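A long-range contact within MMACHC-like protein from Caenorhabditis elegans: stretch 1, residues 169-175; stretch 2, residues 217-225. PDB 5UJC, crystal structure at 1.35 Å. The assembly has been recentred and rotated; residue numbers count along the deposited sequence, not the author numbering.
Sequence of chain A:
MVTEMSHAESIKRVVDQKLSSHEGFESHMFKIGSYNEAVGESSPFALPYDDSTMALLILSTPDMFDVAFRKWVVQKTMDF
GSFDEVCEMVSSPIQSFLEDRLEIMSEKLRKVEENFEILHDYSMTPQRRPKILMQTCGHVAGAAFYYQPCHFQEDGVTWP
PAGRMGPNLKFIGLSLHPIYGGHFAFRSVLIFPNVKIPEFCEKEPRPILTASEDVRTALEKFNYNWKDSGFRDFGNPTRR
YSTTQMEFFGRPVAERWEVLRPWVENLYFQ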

ATOM      1  N   LEU A 169      14.425 -12.806   6.951  1.00 23.19           N
ATOM      2  CA  LEU A 169      13.170 -12.215   7.378  1.00 19.77           C
ATOM      3  C   LEU A 169      13.300 -11.623   8.771  1.00 17.69           C
ATOM      4  O   LEU A 169      13.966 -12.185   9.636  1.00 21.89           O
ATOM      5  CB  LEU A 169      12.051 -13.239   7.347  1.00 17.61           C
ATOM      6  CG  LEU A 169      11.751 -13.863   5.982  1.00 17.85           C
ATOM      7  CD1 LEU A 169      10.780 -15.023   6.129  1.00 20.48           C
ATOM      8  CD2 LEU A 169      11.189 -12.824   5.014  1.00 21.52           C
ATOM      9  N   LYS A 170      12.684 -10.462   8.957  1.00 15.45           N
ATOM     10  CA  LYS A 170      12.624  -9.811  10.233  1.00 14.05           C
ATOM     11  C   LYS A 170      11.230  -9.783  10.764  1.00 13.65           C
ATOM     12  O   LYS A 170      10.283  -9.840  10.021  1.00 14.72           O
ATOM     13  CB  LYS A 170      13.152  -8.384  10.106  1.00 18.27           C
ATOM     14  CG  LYS A 170      14.620  -8.335   9.681  1.00 23.89           C
ATOM     15  CD  LYS A 170      15.553  -8.807  10.822  1.00 30.91           C
ATOM     16  CE  LYS A 170      16.956  -9.087  10.317  1.00 44.77           C
ATOM     17  NZ  LYS A 170      17.607  -7.871   9.761  1.00 56.01           N
ATOM     18  N   PHE A 171      11.106  -9.626  12.075  1.00 12.80           N
ATOM     19  CA  PHE A 171       9.787  -9.432  12.707  1.00 13.06           C
ATOM     20  C   PHE A 171       9.411  -7.969  12.558  1.00 13.30           C
ATOM     21  O   PHE A 171       9.962  -7.102  13.229  1.00 14.83           O
ATOM     22  CB  PHE A 171       9.845  -9.881  14.185  1.00 13.51           C
ATOM     23  CG  PHE A 171       8.486  -9.929  14.876  1.00 12.85           C
ATOM     24  CD1 PHE A 171       7.936  -8.791  15.423  1.00 13.74           C
ATOM     25  CD2 PHE A 171       7.786 -11.111  14.965  1.00 13.42           C
ATOM     26  CE1 PHE A 171       6.745  -8.840  16.116  1.00 13.91           C
ATOM     27  CE2 PHE A 171       6.587 -11.178  15.656  1.00 13.19           C
ATOM     28  CZ  PHE A 171       6.065 -10.040  16.240  1.00 14.06           C
ATOM     29  N   ILE A 172       8.521  -7.697  11.601  1.00 11.10           N
ATOM     30  CA  ILE A 172       8.213  -6.328  11.188  1.00 11.26           C
ATOM     31  C   ILE A 172       6.892  -5.815  11.727  1.00 10.71           C
ATOM     32  O   ILE A 172       6.029  -6.582  12.172  1.00 11.98           O
ATOM     33  CB  ILE A 172       8.272  -6.134   9.648  1.00 11.67           C
ATOM     34  CG1 ILE A 172       7.280  -7.069   8.921  1.00 12.11           C
ATOM     35  CG2 ILE A 172       9.700  -6.371   9.142  1.00 14.25           C
ATOM     36  CD1 ILE A 172       6.997  -6.661   7.490  1.00 13.02           C
ATOM     37  N   GLY A 173       6.744  -4.504  11.702  1.00 10.81           N
ATOM     38  CA  GLY A 173       5.509  -3.878  12.161  1.00 10.73           C
ATOM     39  C   GLY A 173       4.371  -3.979  11.169  1.00  9.68           C
ATOM     40  O   GLY A 173       4.543  -4.455  10.025  1.00 10.19           O
ATOM     41  N   LEU A 174       3.233  -3.443  11.594  1.00  9.14           N
ATOM     42  CA  LEU A 174       1.962  -3.575  10.896  1.00  9.39           C
ATOM     43  C   LEU A 174       1.187  -2.294  11.029  1.00  8.86           C
ATOM     44  O   LEU A 174       1.028  -1.764  12.137  1.00  9.26           O
ATOM     45  CB  LEU A 174       1.133  -4.711  11.492  1.00 10.04           C
ATOM     46  CG  LEU A 174      -0.283  -4.909  10.928  1.00 11.00           C
ATOM     47  CD1 LEU A 174      -0.227  -5.376   9.472  1.00 10.68           C
ATOM     48  CD2 LEU A 174      -1.039  -5.913  11.782  1.00 12.27           C
ATOM     49  N   SER A 175       0.666  -1.805   9.899  1.00  8.05           N
ATOM     50  CA  SER A 175      -0.245  -0.648   9.902  1.00  7.92           C
ATOM     51  C   SER A 175      -1.676  -1.110   9.822  1.00  7.74           C
ATOM     52  O   SER A 175      -1.999  -2.062   9.094  1.00  9.03           O
ATOM     53  CB  SER A 175       0.040   0.271   8.715  1.00  8.34           C
ATOM     54  OG  SER A 175       1.346   0.779   8.782  1.00  9.78           O
ATOM     55  N   THR A 217      -0.276  -9.462  19.846  1.00 14.27           N
ATOM     56  CA  THR A 217      -0.937 -10.594  19.190  1.00 14.39           C
ATOM     57  C   THR A 217      -1.079 -10.335  17.686  1.00 12.54           C
ATOM     58  O   THR A 217      -0.817 -11.214  16.871  1.00 13.32           O
ATOM     59  CB  THR A 217      -2.300 -10.878  19.809  1.00 14.84           C
ATOM     60  OG1 THR A 217      -2.122 -11.177  21.190  1.00 18.52           O
ATOM     61  CG2 THR A 217      -2.979 -12.064  19.133  1.00 16.34           C
ATOM     62  N   ALA A 218      -1.483  -9.121  17.327  1.00 11.27           N
ATOM     63  CA  ALA A 218      -1.647  -8.759  15.909  1.00 11.25           C
ATOM     64  C   ALA A 218      -0.312  -8.892  15.172  1.00 10.98           C
ATOM     65  O   ALA A 218      -0.255  -9.418  14.039  1.00 11.99           O
ATOM     66  CB  ALA A 218      -2.185  -7.345  15.784  1.00 11.79           C
ATOM     67  N   LEU A 219       0.768  -8.421  15.805  1.00 11.39           N
ATOM     68  CA  LEU A 219       2.060  -8.481  15.177  1.00 11.38           C
ATOM     69  C   LEU A 219       2.560  -9.919  15.010  1.00 11.79           C
ATOM     70  O   LEU A 219       3.196 -10.246  13.987  1.00 11.88           O
ATOM     71  CB  LEU A 219       3.082  -7.625  15.933  1.00 11.72           C
ATOM     72  CG  LEU A 219       2.864  -6.110  15.841  1.00 14.09           C
ATOM     73  CD1 LEU A 219       3.758  -5.344  16.779  1.00 15.60           C
ATOM     74  CD2 LEU A 219       3.056  -5.647  14.445  1.00 17.04           C
ATOM     75  N   GLU A 220       2.274 -10.777  15.982  1.00 11.96           N
ATOM     76  CA  GLU A 220       2.577 -12.204  15.845  1.00 12.30           C
ATOM     77  C   GLU A 220       1.752 -12.855  14.724  1.00 11.87           C
ATOM     78  O   GLU A 220       2.282 -13.617  13.939  1.00 13.92           O
ATOM     79  CB  GLU A 220       2.380 -12.935  17.164  1.00 14.13           C
ATOM     80  CG  GLU A 220       3.435 -12.527  18.217  1.00 15.68           C
ATOM     81  CD  GLU A 220       3.321 -13.256  19.538  1.00 23.69           C
ATOM     82  OE1 GLU A 220       2.605 -14.263  19.609  1.00 32.29           O
ATOM     83  OE2 GLU A 220       3.995 -12.830  20.515  1.00 27.90           O
ATOM     84  N   LYS A 221       0.465 -12.542  14.655  1.00 11.48           N
ATOM     85  CA  LYS A 221      -0.392 -13.113  13.601  1.00 13.10           C
ATOM     86  C   LYS A 221       0.104 -12.682  12.222  1.00 11.99           C
ATOM     87  O   LYS A 221       0.085 -13.451  11.266  1.00 12.85           O
ATOM     88  CB  LYS A 221      -1.850 -12.694  13.790  1.00 14.06           C
ATOM     89  CG  LYS A 221      -2.600 -13.448  14.899  1.00 17.96           C
ATOM     90  CD  LYS A 221      -2.872 -14.926  14.541  1.00 23.38           C
ATOM     91  CE  LYS A 221      -3.487 -15.123  13.140  1.00 28.95           C
ATOM     92  NZ  LYS A 221      -4.044 -16.496  12.914  1.00 31.84           N
ATOM     93  N   PHE A 222       0.558 -11.447  12.131  1.00 10.67           N
ATOM     94  CA  PHE A 222       1.091 -10.910  10.873  1.00 10.28           C
ATOM     95  C   PHE A 222       2.399 -11.625  10.487  1.00 11.54           C
ATOM     96  O   PHE A 222       2.538 -12.131   9.380  1.00 14.30           O
ATOM     97  CB  PHE A 222       1.307  -9.402  11.021  1.00 10.39           C
ATOM     98  CG  PHE A 222       1.889  -8.722   9.794  1.00 10.52           C
ATOM     99  CD1 PHE A 222       1.308  -8.885   8.537  1.00 10.30           C
ATOM    100  CD2 PHE A 222       2.990  -7.871   9.913  1.00 10.56           C
ATOM    101  CE1 PHE A 222       1.821  -8.226   7.445  1.00 10.68           C
ATOM    102  CE2 PHE A 222       3.491  -7.216   8.812  1.00 10.63           C
ATOM    103  CZ  PHE A 222       2.896  -7.381   7.587  1.00 11.45           C
ATOM    104  N   ASN A 223       3.364 -11.640  11.386  1.00 10.86           N
ATOM    105  CA  ASN A 223       4.674 -12.179  11.041  1.00 10.88           C
ATOM    106  C   ASN A 223       4.700 -13.686  10.892  1.00 12.88           C
ATOM    107  O   ASN A 223       5.433 -14.202  10.045  1.00 14.20           O
ATOM    108  CB  ASN A 223       5.720 -11.722  12.026  1.00 11.44           C
ATOM    109  CG  ASN A 223       6.130 -10.280  11.776  1.00 10.27           C
ATOM    110  OD1 ASN A 223       6.790  -9.980  10.769  1.00 11.40           O
ATOM    111  ND2 ASN A 223       5.672  -9.368  12.640  1.00 11.23           N
ATOM    112  N   TYR A 224       3.906 -14.391  11.709  1.00 11.79           N
ATOM    113  CA  TYR A 224       3.964 -15.870  11.776  1.00 12.71           C
ATOM    114  C   TYR A 224       2.867 -16.568  10.971  1.00 13.81           C
ATOM    115  O   TYR A 224       3.017 -17.747  10.640  1.00 16.33           O
ATOM    116  CB  TYR A 224       3.887 -16.337  13.221  1.00 14.58           C
ATOM    117  CG  TYR A 224       4.944 -15.744  14.142  1.00 15.16           C
ATOM    118  CD1 TYR A 224       6.215 -15.384  13.665  1.00 16.24           C
ATOM    119  CD2 TYR A 224       4.697 -15.623  15.500  1.00 16.84           C
ATOM    120  CE1 TYR A 224       7.185 -14.887  14.522  1.00 16.37           C
ATOM    121  CE2 TYR A 224       5.651 -15.114  16.350  1.00 17.71           C
ATOM    122  CZ  TYR A 224       6.888 -14.743  15.864  1.00 16.30           C
ATOM    123  OH  TYR A 224       7.830 -14.272  16.749  1.00 21.03           O
ATOM    124  N   ASN A 225       1.758 -15.862  10.674  1.00 11.91           N
ATOM    125  CA  ASN A 225       0.547 -16.520  10.155  1.00 13.50           C
ATOM    126  C   ASN A 225      -0.146 -15.720   9.059  1.00 11.63           C
ATOM    127  O   ASN A 225      -1.308 -15.932   8.797  1.00 13.04           O
ATOM    128  CB  ASN A 225      -0.454 -16.753  11.299  1.00 15.60           C
ATOM    129  CG  ASN A 225       0.111 -17.616  12.400  1.00 24.22           C
ATOM    130  OD1 ASN A 225       0.337 -17.151  13.511  1.00 33.76           O
ATOM    131  ND2 ASN A 225       0.406 -18.828  12.077  1.00 29.80           N
TER

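Residues 217-225 form a helical segment that packs against an extended segment, residues 169-175, burying 494 Å² in all. At the start of this stretch, Thr217 makes no contact, and Ala218 CB meets only the far end of Leu174, 4.4 Å from its CD2. Leu219 points toward the other segment and fits closely: its CD2 lies 3.6 Å from Leu174 CB and 3.8 Å from Gly173 CA, while its CB lies 3.9 Å from Phe171 CZ. Glu220 directs its CA-to-CB bond away and contributes little, and Lys221 makes no contact. Phe222 receives Leu174 CD1 over one ring face, 3.8 Å from the ring centroid and almost on the ring normal, a CH-pi arrangement; Ile172 CD1 adds an apolar contact at 3.8 Å from Phe222 CE2. Asn223 makes both hydrogen bonds across the contact. The side-chain amide of Asn223 pairs with the backbone of one residue, accepting a hydrogen bond from Ile172 N at OD1 (3.0 Å) and donating one from ND2 to Ile172 O (2.8 Å), both nearly linear. Asn223 ND2 also donates to Leu219 O (3.0 Å), one turn back, which ties the side chain to its own helix. Finally, Tyr224 presents its ring face to the edge of Phe171 in an offset edge-to-face pair, with centroids 5.5 Å apart and planes at 61°.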